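Long-range contacts in inactive glucansucrase (Lactobacillus reuteri, PDB 5JBD), which belongs to glycoside hydrolase family 70 as an inactive member, built round a TIM-type barrel and carrying a bound calcium ion: residues D289-Q295 / A820-G824; Q298-M303 / Y812-T818; V446-Y450 / Y482-I486; D544-A548 / V601-S605. All blocks are in the same frame, centred on the assembly; numbering follows the deposited sequence.

In the fold
Interactions 1 and 2 hold the same element: helix 291-304, which follows barrel strand 279-282, is met along its length by the loop that comes after helix 805-811. Interaction 1, at the start of the helix, is buried and mainly polar, with carboxylates gripping a serine. Interaction 2, about 13 Å away between centres, is partly buried and mixes an acid pair and an amide with leucine and tyrosine packing. About 40 Å from interaction 1, between centres, interaction 3 is a buried, apolar helix pair of the barrel's outer layer. Interaction 4, farthest from the chain's centre, lies in the antiparallel beta domain and relies mainly on backbone atoms and one methionine.

Interaction 1. Residues D289-Q295 / A820-G824; sequences DADVLDQ and AISTG
Ser-822 places its hydroxyl between two carboxylates, with OG 2.6 Å from Asp-289 OD2 and a very short 2.5 Å from Asp-291 OD2, within bonding distance of both. The serine's first torsion (chi1 80°) sets OG between its own backbone N and carbonyl carbon, turned to the two acids. Asp-291 uses its other oxygen as well: Ser-822 N gives a fairly straight bond of 3.0 Å to Asp-291 OD1, on the syn side of the carboxylate. Both oxygens of Asp-291 thus face Ser-822, which probably helps to fix the carboxylate's rotation, together with the glutamines beyond. Serine suits the place because its short hydroxyl side chain can lie between two acids while staying close to the backbone.

Here the first turn of helix 291-304, on the outside of the barrel after strand 279-282, receives a loop from the far end of the chain. Asp-289 precedes the turn that leads into the helix, and its OD1 takes a capping bond from Asp-291 N at 3.0 Å, so this acid joins the helix start to the loop.

Beside the acids the small Ala-820 fits closely, its CB 3.6 Å from Gln-295 NE2. A water accepts from Ile-821 N and donates to Asp-294 OD2 at 2.8 Å. Farther out, Gln-226 donates to Asp-291 OD1 and Asp-294 OD2, and Gln-252 to Asp-291 OD2; Gln-252 also accepts from Gln-295 NE2, and Lys-334 forms a salt bridge with Asp-294 OD1.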
# COMPACT_ATOMS: atom_id res chain seq x y z
N ASP A 289 -12.23 -1.50 -8.91
CA ASP A 289 -13.40 -2.10 -9.55
C ASP A 289 -13.41 -3.61 -9.27
O ASP A 289 -12.45 -4.31 -9.59
CB ASP A 289 -13.40 -1.80 -11.06
CG ASP A 289 -14.72 -2.15 -11.75
OD1 ASP A 289 -15.29 -3.22 -11.46
OD2 ASP A 289 -15.17 -1.37 -12.61
N ALA A 290 -14.47 -4.09 -8.62
CA ALA A 290 -14.53 -5.50 -8.19
C ALA A 290 -14.54 -6.51 -9.33
O ALA A 290 -14.30 -7.70 -9.08
CB ALA A 290 -15.73 -5.74 -7.26
N ASP A 291 -14.80 -6.06 -10.57
CA ASP A 291 -14.62 -6.91 -11.75
C ASP A 291 -13.28 -7.65 -11.73
O ASP A 291 -13.21 -8.80 -12.16
CB ASP A 291 -14.64 -6.10 -13.05
CG ASP A 291 -15.96 -5.45 -13.34
OD1 ASP A 291 -16.99 -5.76 -12.70
OD2 ASP A 291 -15.96 -4.59 -14.26
N VAL A 292 -12.22 -6.98 -11.27
CA VAL A 292 -10.88 -7.57 -11.33
C VAL A 292 -10.71 -8.74 -10.36
O VAL A 292 -9.90 -9.62 -10.60
CB VAL A 292 -9.74 -6.54 -11.16
CG1 VAL A 292 -9.88 -5.40 -12.16
CG2 VAL A 292 -9.66 -6.01 -9.72
N LEU A 293 -11.51 -8.77 -9.30
CA LEU A 293 -11.53 -9.93 -8.40
C LEU A 293 -12.23 -11.12 -9.05
O LEU A 293 -11.76 -12.24 -8.94
CB LEU A 293 -12.16 -9.56 -7.06
CG LEU A 293 -11.62 -8.32 -6.34
CD1 LEU A 293 -12.46 -8.01 -5.12
CD2 LEU A 293 -10.17 -8.51 -5.94
N ASP A 294 -13.34 -10.87 -9.74
CA ASP A 294 -14.01 -11.91 -10.54
C ASP A 294 -13.04 -12.50 -11.58
O ASP A 294 -12.93 -13.70 -11.74
CB ASP A 294 -15.23 -11.35 -11.29
CG ASP A 294 -16.40 -11.04 -10.37
OD1 ASP A 294 -16.52 -11.62 -9.27
OD2 ASP A 294 -17.25 -10.22 -10.77
N GLN A 295 -12.35 -11.60 -12.29
CA GLN A 295 -11.48 -11.98 -13.42
C GLN A 295 -10.25 -12.74 -12.97
O GLN A 295 -9.86 -13.72 -13.61
CB GLN A 295 -11.12 -10.73 -14.22
CG GLN A 295 -12.35 -10.21 -14.97
CD GLN A 295 -12.32 -8.74 -15.32
OE1 GLN A 295 -11.44 -7.98 -14.90
NE2 GLN A 295 -13.34 -8.32 -16.08
N ALA A 820 -18.04 -8.44 -17.96
CA ALA A 820 -17.84 -7.91 -16.60
C ALA A 820 -19.11 -7.22 -16.06
O ALA A 820 -19.88 -6.63 -16.82
CB ALA A 820 -16.67 -6.94 -16.59
N ILE A 821 -19.31 -7.31 -14.75
CA ILE A 821 -20.50 -6.75 -14.09
C ILE A 821 -20.56 -5.23 -14.23
O ILE A 821 -21.56 -4.69 -14.65
CB ILE A 821 -20.58 -7.15 -12.58
CG1 ILE A 821 -20.75 -8.68 -12.46
CG2 ILE A 821 -21.72 -6.42 -11.87
CD1 ILE A 821 -20.88 -9.29 -11.06
N SER A 822 -19.48 -4.55 -13.86
CA SER A 822 -19.52 -3.09 -13.79
C SER A 822 -19.74 -2.44 -15.16
O SER A 822 -20.46 -1.45 -15.24
CB SER A 822 -18.27 -2.52 -13.10
OG SER A 822 -17.15 -2.43 -13.96
N THR A 823 -19.17 -3.03 -16.21
CA THR A 823 -19.23 -2.45 -17.58
C THR A 823 -20.20 -3.11 -18.55
O THR A 823 -20.62 -2.47 -19.52
CB THR A 823 -17.87 -2.54 -18.27
OG1 THR A 823 -17.44 -3.91 -18.33
CG2 THR A 823 -16.85 -1.71 -17.53
N GLY A 824 -20.52 -4.38 -18.31
CA GLY A 824 -21.29 -5.18 -19.27
C GLY A 824 -20.52 -5.58 -20.53
O GLY A 824 -21.15 -6.05 -21.47
O HOH W 1 -17.20 -9.11 -13.39

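Interaction 2. Residues Q298-M303 / Y812-T818; sequences QLMNDM and YPDLFTT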
# COMPACT_ATOMS: atom_id res chain seq x y z
N GLN A 298 -11.47 -16.17 -12.21
CA GLN A 298 -11.74 -16.87 -13.49
C GLN A 298 -10.46 -17.41 -14.12
O GLN A 298 -10.43 -18.57 -14.56
CB GLN A 298 -12.47 -15.95 -14.46
CG GLN A 298 -12.98 -16.66 -15.70
CD GLN A 298 -13.56 -15.70 -16.73
OE1 GLN A 298 -13.77 -14.51 -16.44
NE2 GLN A 298 -13.83 -16.22 -17.93
N LEU A 299 -9.41 -16.59 -14.14
CA LEU A 299 -8.10 -17.00 -14.68
C LEU A 299 -7.55 -18.19 -13.93
O LEU A 299 -7.13 -19.17 -14.53
CB LEU A 299 -7.08 -15.85 -14.61
CG LEU A 299 -5.63 -16.15 -15.06
CD1 LEU A 299 -5.59 -16.51 -16.54
CD2 LEU A 299 -4.69 -14.99 -14.78
N MET A 300 -7.51 -18.07 -12.61
CA MET A 300 -6.92 -19.11 -11.79
C MET A 300 -7.74 -20.41 -11.85
O MET A 300 -7.16 -21.49 -11.84
CB MET A 300 -6.67 -18.59 -10.37
CG MET A 300 -5.56 -17.53 -10.38
SD MET A 300 -5.26 -16.77 -8.79
CE MET A 300 -4.56 -18.19 -7.96
N ASN A 301 -9.06 -20.30 -12.00
CA ASN A 301 -9.90 -21.49 -12.26
C ASN A 301 -9.66 -22.10 -13.66
O ASN A 301 -9.61 -23.32 -13.81
CB ASN A 301 -11.39 -21.19 -12.06
CG ASN A 301 -12.25 -22.45 -12.11
OD1 ASN A 301 -11.90 -23.49 -11.54
ND2 ASN A 301 -13.38 -22.37 -12.82
N ASP A 302 -9.52 -21.26 -14.67
CA ASP A 302 -9.16 -21.74 -16.02
C ASP A 302 -7.83 -22.49 -16.04
O ASP A 302 -7.71 -23.55 -16.65
CB ASP A 302 -9.10 -20.57 -17.00
CG ASP A 302 -10.47 -20.07 -17.40
OD1 ASP A 302 -11.48 -20.70 -17.01
OD2 ASP A 302 -10.51 -19.04 -18.11
N MET A 303 -6.83 -21.91 -15.36
CA MET A 303 -5.48 -22.45 -15.37
C MET A 303 -5.34 -23.70 -14.50
O MET A 303 -4.66 -24.65 -14.89
CB MET A 303 -4.47 -21.38 -14.89
CG MET A 303 -4.24 -20.21 -15.85
SD MET A 303 -3.24 -18.89 -15.10
CE MET A 303 -1.65 -19.73 -15.05
N TYR A 812 -7.67 -19.93 -23.24
CA TYR A 812 -8.79 -19.62 -22.34
C TYR A 812 -9.66 -18.51 -22.94
O TYR A 812 -9.78 -17.43 -22.35
CB TYR A 812 -8.28 -19.21 -20.95
CG TYR A 812 -7.18 -20.09 -20.39
CD1 TYR A 812 -7.38 -21.44 -20.17
CD2 TYR A 812 -5.91 -19.56 -20.09
CE1 TYR A 812 -6.37 -22.25 -19.64
CE2 TYR A 812 -4.90 -20.35 -19.57
CZ TYR A 812 -5.13 -21.69 -19.35
OH TYR A 812 -4.12 -22.46 -18.84
N PRO A 813 -10.32 -18.79 -24.09
CA PRO A 813 -11.08 -17.73 -24.78
C PRO A 813 -12.21 -17.10 -23.94
O PRO A 813 -12.55 -15.93 -24.17
CB PRO A 813 -11.63 -18.44 -26.03
CG PRO A 813 -11.56 -19.90 -25.72
CD PRO A 813 -10.40 -20.08 -24.79
N ASP A 814 -12.76 -17.86 -22.99
CA ASP A 814 -13.79 -17.35 -22.05
C ASP A 814 -13.38 -16.06 -21.29
O ASP A 814 -14.24 -15.24 -20.95
CB ASP A 814 -14.20 -18.44 -21.05
CG ASP A 814 -13.01 -19.02 -20.29
OD1 ASP A 814 -12.27 -19.85 -20.86
OD2 ASP A 814 -12.80 -18.62 -19.14
N LEU A 815 -12.07 -15.89 -21.06
CA LEU A 815 -11.55 -14.68 -20.42
C LEU A 815 -11.99 -13.41 -21.13
O LEU A 815 -12.19 -12.38 -20.48
CB LEU A 815 -10.01 -14.72 -20.36
CG LEU A 815 -9.38 -15.75 -19.43
CD1 LEU A 815 -7.87 -15.71 -19.54
CD2 LEU A 815 -9.83 -15.53 -18.00
N PHE A 816 -12.11 -13.48 -22.46
CA PHE A 816 -12.38 -12.31 -23.29
C PHE A 816 -13.76 -12.34 -23.95
O PHE A 816 -14.05 -11.53 -24.83
CB PHE A 816 -11.23 -12.15 -24.31
CG PHE A 816 -9.87 -12.19 -23.65
CD1 PHE A 816 -9.46 -11.14 -22.85
CD2 PHE A 816 -9.04 -13.30 -23.77
CE1 PHE A 816 -8.23 -11.18 -22.20
CE2 PHE A 816 -7.81 -13.34 -23.13
CZ PHE A 816 -7.41 -12.28 -22.35
N THR A 817 -14.63 -13.26 -23.49
CA THR A 817 -16.07 -13.20 -23.83
C THR A 817 -16.99 -13.03 -22.61
O THR A 817 -18.13 -12.63 -22.77
CB THR A 817 -16.51 -14.43 -24.64
OG1 THR A 817 -16.25 -15.62 -23.92
CG2 THR A 817 -15.78 -14.47 -25.98
N THR A 818 -16.51 -13.33 -21.40
CA THR A 818 -17.31 -13.13 -20.19
C THR A 818 -17.49 -11.65 -19.93
O THR A 818 -16.51 -10.91 -19.78
CB THR A 818 -16.62 -13.77 -18.99
OG1 THR A 818 -16.50 -15.17 -19.25
CG2 THR A 818 -17.41 -13.52 -17.68
O HOH W 2 -13.11 -12.18 -17.88
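Two acids, Asp-302 and Asp-814, approach from opposite directions until their OD2 atoms are only 2.5 Å apart, with the carboxylate planes nearly perpendicular (84°). Oxygens so close imply that one of the acids probably carries a proton.

Among the polar bonds, Gln-298 is the main donor. Its extended chain slides past Asp-814 and brings NE2 to 2.9 Å from Asp-814 OD2, meeting that oxygen on its anti side, a little out of the carboxylate plane. NE2 also makes a weak bond to Asp-814 O, a carbonyl already engaged by the Thr-817 and Thr-818 amides and by Thr-818 OG1. The amide's other end is held by a water that donates to both Gln-298 OE1 and Leu-815 O. A glutamine suits this spot because it has the length to span the gap and can donate and accept at once.

The apolar contacts lie alongside. Asp-302 CB sits over one face of the Tyr-812 ring, 4.1 Å from its centroid, as a CH-pi contact. Met-303 CG reaches Tyr-812 CE2 at 3.8 Å, and Leu-299 CD1 meets Leu-815 CD1 at 3.9 Å. Leu-299 also touches Leu-256 of helix 249-263 and Leu-808 of helix 805-811.

The contact thus docks the end of helix 805-811 and its following 3-10 turn, 813-815, against an outer helix of the family's TIM-type barrel.

Interaction 3. Residues V446-Y450 / Y482-I486; sequences VPAQY and YYDAI
Pro-447 and Ala-485 bring the first turns of two helices together, their CA atoms 6.0 Å apart. Helices 446-455 and 483-496 come before and after strand 460-464 in the chain and belong to the outer layer of the TIM-type barrel. Such close backbones call for small or compact side chains, and Pro-447 CB meets Ala-485 CB at 4.1 Å. A proline is well placed in a first helical turn, where its missing N-H costs no helix bond.

Next to this pair the Tyr-482 ring packs against Val-446, whose CB stands almost straight over the ring centre, 3.8 Å from the centroid and 11° off the normal. The branched valine spreads its methyls across the same ring: CG1 is near CD2 and CG2 near CE2. Pro-447 CD approaches the ring too, obliquely.

A turn further along both segments Ile-486 packs on a face of Tyr-450. With CG1 anti to the carbonyl carbon (chi1 -60°), its branches divide over that face: CG2 makes a CH-pi contact, offset toward Tyr-450 CD1, and Ile-486 CD1 comes to 3.5 Å from Tyr-450 CE2. Tyr-450 is itself anchored through OH, bonded to Asp-467 and to Tyr-464 N, so the far end of the ring is held in position.

One water bridges the two segments, accepting from Val-446 N at 3.0 Å and lying 2.9 Å from Tyr-482 OH.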
# COMPACT_ATOMS: atom_id res chain seq x y z
N VAL A 446 0.81 -9.39 23.67
CA VAL A 446 1.07 -9.89 22.31
C VAL A 446 1.02 -11.44 22.27
O VAL A 446 0.38 -12.01 21.36
CB VAL A 446 2.36 -9.30 21.70
CG1 VAL A 446 2.69 -9.96 20.36
CG2 VAL A 446 2.17 -7.79 21.49
N PRO A 447 1.67 -12.11 23.23
CA PRO A 447 1.58 -13.58 23.25
C PRO A 447 0.15 -14.13 23.31
O PRO A 447 -0.18 -15.05 22.56
CB PRO A 447 2.38 -13.97 24.49
CG PRO A 447 3.40 -12.88 24.62
CD PRO A 447 2.63 -11.63 24.23
N ALA A 448 -0.69 -13.54 24.15
CA ALA A 448 -2.10 -13.98 24.24
C ALA A 448 -2.89 -13.67 22.95
O ALA A 448 -3.75 -14.47 22.56
CB ALA A 448 -2.78 -13.36 25.47
N GLN A 449 -2.62 -12.53 22.32
CA GLN A 449 -3.27 -12.23 21.05
C GLN A 449 -2.97 -13.34 20.05
O GLN A 449 -3.88 -13.84 19.39
CB GLN A 449 -2.85 -10.87 20.50
CG GLN A 449 -3.44 -9.71 21.29
CD GLN A 449 -3.13 -8.34 20.70
OE1 GLN A 449 -3.47 -8.06 19.55
NE2 GLN A 449 -2.50 -7.48 21.50
N TYR A 450 -1.69 -13.75 19.97
CA TYR A 450 -1.31 -14.87 19.10
C TYR A 450 -1.87 -16.22 19.53
O TYR A 450 -2.19 -17.06 18.68
CB TYR A 450 0.23 -14.96 18.94
CG TYR A 450 0.75 -14.12 17.80
CD1 TYR A 450 0.64 -14.58 16.48
CD2 TYR A 450 1.32 -12.86 18.01
CE1 TYR A 450 1.10 -13.82 15.42
CE2 TYR A 450 1.78 -12.09 16.95
CZ TYR A 450 1.67 -12.57 15.66
OH TYR A 450 2.10 -11.82 14.59
N TYR A 482 9.25 -11.33 21.45
CA TYR A 482 8.13 -12.28 21.35
C TYR A 482 8.40 -13.54 20.53
O TYR A 482 7.50 -14.37 20.38
CB TYR A 482 6.88 -11.57 20.82
CG TYR A 482 6.48 -10.37 21.65
CD1 TYR A 482 6.25 -10.50 23.02
CD2 TYR A 482 6.32 -9.10 21.07
CE1 TYR A 482 5.89 -9.40 23.78
CE2 TYR A 482 5.96 -8.00 21.83
CZ TYR A 482 5.74 -8.16 23.19
OH TYR A 482 5.37 -7.07 23.96
N TYR A 483 9.63 -13.72 20.02
CA TYR A 483 9.95 -14.88 19.17
C TYR A 483 9.63 -16.23 19.85
O TYR A 483 9.00 -17.11 19.23
CB TYR A 483 11.43 -14.85 18.70
CG TYR A 483 11.85 -16.04 17.84
CD1 TYR A 483 12.21 -17.26 18.41
CD2 TYR A 483 11.86 -15.94 16.44
CE1 TYR A 483 12.57 -18.34 17.63
CE2 TYR A 483 12.24 -17.02 15.66
CZ TYR A 483 12.59 -18.21 16.26
OH TYR A 483 12.96 -19.28 15.51
N ASP A 484 10.07 -16.40 21.10
CA ASP A 484 9.93 -17.70 21.76
C ASP A 484 8.45 -18.07 21.96
O ASP A 484 8.05 -19.21 21.70
CB ASP A 484 10.68 -17.73 23.10
CG ASP A 484 12.19 -17.84 22.94
OD1 ASP A 484 12.69 -18.22 21.86
OD2 ASP A 484 12.89 -17.56 23.92
N ALA A 485 7.66 -17.10 22.41
CA ALA A 485 6.24 -17.33 22.65
C ALA A 485 5.51 -17.67 21.37
O ALA A 485 4.79 -18.67 21.30
CB ALA A 485 5.61 -16.11 23.30
N ILE A 486 5.71 -16.85 20.34
CA ILE A 486 4.96 -17.00 19.09
C ILE A 486 5.33 -18.31 18.38
O ILE A 486 4.43 -19.04 17.95
CB ILE A 486 5.07 -15.77 18.18
CG1 ILE A 486 4.54 -14.54 18.92
CG2 ILE A 486 4.29 -16.00 16.89
CD1 ILE A 486 4.85 -13.21 18.27
O HOH W 3 3.00 -8.10 25.28

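Interaction 4. Residues D544-A548 / V601-S605; sequences DSNMA and VKGYS
Met-547 and Gly-603 come within 4.2 Å, CA to CA, where a type I beta turn, Asp-544 to Met-547, rests against the interruption at Lys-602 and Gly-603 in strand 596-605 of the antiparallel beta domain. The turn joins strand 537-542 to strand 550-555. Gly-603, having no side chain, lets the two backbones come this close, and its N donates to Met-547 O at 2.9 Å in a nearly straight bond (163°).

The Met-547 side chain starts out to one side, but its end returns to the backbone of Lys-602. The chain runs out extended, with chi1 and chi2 both near 180°, then bends at chi3 (74°), so that CE comes to 3.5 Å from Lys-602 C and touches Val-601 CG2 at 3.9 Å. A flexible, apolar methionine can follow such a surface, and together with Val-601 it packs on Leu-510 in strand 510-515.

Lys-602 turns its end the other way, leading away from the turn. Its bent chain carries NZ back over one face of the Tyr-604 ring, toward the rim, where it donates to Gly-603 O and makes a salt bridge with Glu-573.

Within the turn, Ser-545 meets the strand through its carbon, not its hydroxyl: CB lies 3.4 Å from Tyr-604 O. The turn is stiffened from within by Asp-544, which suits its first position because OD1 can accept from Asn-546 N at 3.0 Å, an Asx turn in which the donor comes from above the carboxylate plane.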
# COMPACT_ATOMS: atom_id res chain seq x y z
N ASP A 544 -7.39 -8.89 32.97
CA ASP A 544 -7.41 -8.10 34.21
C ASP A 544 -6.16 -8.46 35.02
O ASP A 544 -6.06 -9.55 35.59
CB ASP A 544 -8.70 -8.36 35.02
CG ASP A 544 -8.70 -7.71 36.40
OD1 ASP A 544 -7.86 -6.82 36.68
OD2 ASP A 544 -9.55 -8.09 37.21
N SER A 545 -5.21 -7.53 35.06
CA SER A 545 -3.93 -7.74 35.71
C SER A 545 -4.01 -7.83 37.24
O SER A 545 -3.04 -8.24 37.88
CB SER A 545 -2.96 -6.61 35.31
OG SER A 545 -3.45 -5.33 35.70
N ASN A 546 -5.16 -7.47 37.82
CA ASN A 546 -5.43 -7.60 39.25
C ASN A 546 -6.34 -8.78 39.62
O ASN A 546 -6.74 -8.91 40.78
CB ASN A 546 -6.03 -6.28 39.78
CG ASN A 546 -5.12 -5.09 39.55
OD1 ASN A 546 -5.52 -4.08 38.99
ND2 ASN A 546 -3.87 -5.21 39.97
N MET A 547 -6.65 -9.65 38.66
CA MET A 547 -7.54 -10.78 38.87
C MET A 547 -7.11 -11.60 40.08
O MET A 547 -5.94 -11.95 40.21
CB MET A 547 -7.60 -11.68 37.63
CG MET A 547 -8.57 -12.85 37.72
SD MET A 547 -8.62 -13.82 36.20
CE MET A 547 -7.05 -14.70 36.35
N ALA A 548 -8.05 -11.87 40.98
CA ALA A 548 -7.77 -12.64 42.19
C ALA A 548 -7.42 -14.08 41.82
O ALA A 548 -7.94 -14.63 40.84
CB ALA A 548 -8.97 -12.61 43.15
N VAL A 601 -5.13 -20.05 38.43
CA VAL A 601 -4.85 -18.84 37.66
C VAL A 601 -4.92 -17.60 38.55
O VAL A 601 -5.56 -17.63 39.59
CB VAL A 601 -5.87 -18.67 36.50
CG1 VAL A 601 -5.79 -19.87 35.55
CG2 VAL A 601 -7.29 -18.49 37.01
N LYS A 602 -4.29 -16.52 38.10
CA LYS A 602 -4.39 -15.20 38.73
C LYS A 602 -3.93 -14.12 37.77
O LYS A 602 -3.35 -14.41 36.72
CB LYS A 602 -3.54 -15.14 40.00
CG LYS A 602 -2.04 -15.11 39.76
CD LYS A 602 -1.26 -15.24 41.06
CE LYS A 602 -0.89 -13.88 41.63
NZ LYS A 602 0.11 -13.15 40.78
N GLY A 603 -4.18 -12.86 38.13
CA GLY A 603 -3.70 -11.72 37.35
C GLY A 603 -2.20 -11.47 37.52
O GLY A 603 -1.67 -11.57 38.64
N TYR A 604 -1.52 -11.15 36.42
CA TYR A 604 -0.11 -10.76 36.41
C TYR A 604 0.08 -9.48 35.63
O TYR A 604 -0.76 -9.09 34.79
CB TYR A 604 0.74 -11.83 35.75
CG TYR A 604 0.84 -13.13 36.50
CD1 TYR A 604 -0.09 -14.14 36.29
CD2 TYR A 604 1.88 -13.36 37.38
CE1 TYR A 604 0.01 -15.35 36.96
CE2 TYR A 604 1.99 -14.57 38.06
CZ TYR A 604 1.05 -15.56 37.84
OH TYR A 604 1.14 -16.77 38.50
N SER A 605 1.21 -8.83 35.87
CA SER A 605 1.58 -7.64 35.14
C SER A 605 3.07 -7.71 34.86
O SER A 605 3.89 -7.50 35.77
CB SER A 605 1.22 -6.39 35.93
OG SER A 605 1.47 -5.22 35.17